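Local coordinates for protein tyrocidine synthase 3 (Brevibacillus parabrevis, PDB 4MRT) that serves as a peptidyl carrier domain that probably shuttles amino acid and peptide intermediates on a phosphopantetheine arm during nonribosomal synthesis of tyrocidine, at residues S29-L34 against P71-L76. The protein carries 1 engineered substitution. Sequence-based numbering, arbitrary orientation.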
# COMPACT_ATOMS: atom_id res chain seq x y z
N SER A 29 -1.99 7.06 -20.68
CA SER A 29 -2.72 7.95 -21.58
C SER A 29 -4.13 7.41 -21.84
O SER A 29 -4.34 6.19 -21.87
CB SER A 29 -1.94 8.11 -22.88
OG SER A 29 -2.66 8.91 -23.80
N GLY A 30 -5.08 8.32 -22.01
CA GLY A 30 -6.42 7.95 -22.47
C GLY A 30 -7.25 7.22 -21.44
O GLY A 30 -7.75 6.12 -21.69
N ILE A 31 -7.37 7.81 -20.26
CA ILE A 31 -8.12 7.19 -19.16
C ILE A 31 -9.61 7.47 -19.34
O ILE A 31 -10.00 8.59 -19.56
CB ILE A 31 -7.63 7.70 -17.78
CG1 ILE A 31 -6.14 7.34 -17.58
CG2 ILE A 31 -8.47 7.13 -16.63
CD1 ILE A 31 -5.47 8.03 -16.40
N GLY A 32 -10.45 6.44 -19.24
CA GLY A 32 -11.90 6.62 -19.24
C GLY A 32 -12.42 7.05 -17.88
O GLY A 32 -11.70 6.95 -16.87
N ILE A 33 -13.66 7.51 -17.82
CA ILE A 33 -14.17 8.11 -16.60
C ILE A 33 -14.78 7.07 -15.66
O ILE A 33 -15.19 7.41 -14.55
CB ILE A 33 -15.19 9.25 -16.88
CG1 ILE A 33 -16.39 8.75 -17.69
CG2 ILE A 33 -14.50 10.40 -17.58
CD1 ILE A 33 -17.57 9.69 -17.72
N LEU A 34 -14.85 5.82 -16.12
CA LEU A 34 -15.26 4.70 -15.30
C LEU A 34 -14.06 3.80 -14.92
O LEU A 34 -14.24 2.74 -14.37
CB LEU A 34 -16.31 3.88 -16.05
CG LEU A 34 -17.81 4.08 -15.81
CD1 LEU A 34 -18.23 5.51 -15.48
CD2 LEU A 34 -18.58 3.55 -17.00
N PRO A 71 -13.33 5.30 -6.77
CA PRO A 71 -12.06 5.58 -7.47
C PRO A 71 -12.20 5.70 -8.98
O PRO A 71 -11.48 5.02 -9.73
CB PRO A 71 -11.22 4.36 -7.14
CG PRO A 71 -12.21 3.27 -7.12
CD PRO A 71 -13.48 3.86 -6.53
N THR A 72 -13.14 6.53 -9.41
CA THR A 72 -13.37 6.82 -10.83
C THR A 72 -13.45 8.33 -10.98
O THR A 72 -13.82 9.07 -10.06
CB THR A 72 -14.67 6.17 -11.39
OG1 THR A 72 -15.80 6.65 -10.65
CG2 THR A 72 -14.64 4.65 -11.33
N ILE A 73 -13.03 8.79 -12.16
CA ILE A 73 -13.11 10.19 -12.52
C ILE A 73 -14.53 10.74 -12.47
O ILE A 73 -14.75 11.87 -12.04
CB ILE A 73 -12.50 10.41 -13.94
CG1 ILE A 73 -10.97 10.39 -13.84
CG2 ILE A 73 -12.97 11.75 -14.52
CD1 ILE A 73 -10.27 10.11 -15.16
N LYS A 74 -15.50 9.96 -12.91
CA LYS A 74 -16.89 10.41 -12.90
C LYS A 74 -17.31 10.76 -11.48
O LYS A 74 -17.79 11.88 -11.22
CB LYS A 74 -17.80 9.33 -13.47
CG LYS A 74 -19.22 9.81 -13.70
CD LYS A 74 -20.15 8.71 -14.15
CE LYS A 74 -21.56 9.25 -14.17
NZ LYS A 74 -22.49 8.24 -14.69
N ALA A 75 -17.09 9.81 -10.56
CA ALA A 75 -17.44 10.04 -9.16
C ALA A 75 -16.69 11.23 -8.60
O ALA A 75 -17.28 12.10 -7.95
CB ALA A 75 -17.19 8.81 -8.32
N LEU A 76 -15.38 11.28 -8.86
CA LEU A 76 -14.55 12.35 -8.33
C LEU A 76 -14.90 13.73 -8.86
O LEU A 76 -14.84 14.70 -8.12
CB LEU A 76 -13.07 12.10 -8.60
CG LEU A 76 -12.24 11.93 -7.33
CD1 LEU A 76 -12.57 10.59 -6.69
CD2 LEU A 76 -10.76 12.05 -7.66
O HOH W 1 -11.93 7.03 -14.06
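I33 and I73 lead a loop-to-helix packing contact, in which the long connection between helices 13-26 and 44-58 lies against the first turn of the C-terminal helix 73-81. The CG2 methyls of I33 and I73 meet at 3.7 Å, the two side chains crossing at about a right angle. In I73, chi1 (-77°) sets CG2 anti to the backbone N, facing I33, and CG1 anti to the carbonyl carbon; from there an extended chi2 (160°) carries CD1 to CG2 of I31 at 3.8 Å. I31 and I73 also both pack on W22 of helix 13-26. An alanine in place of I73 would probably open a gap between I31, I33 and W22 and leave the loop less firmly seated on the helix.

In this four-helix fold of carrier proteins the contact ties the first long loop to the last helix, with the T72 side chain about 13 Å from the bound coenzyme A. The polar part lies at the helix N-terminus, where the first amides have no preceding turn to supply carbonyl acceptors. K74 N donates to I33 O (3.0 Å, N-H...O 160°). A water accepts from I73 N (2.8 Å) and donates to G32 O, so successive carbonyls of the loop serve successive amides of the helix. T72 is the N-cap, its OG1 accepting a weak bond from A75 N. T72 CG2 rests 3.6 Å from L34 O. Towards the exposed side, the side chains of L34 and K74 run alongside each other in the same direction, with L34 CD1 4.0 Å from K74 CD.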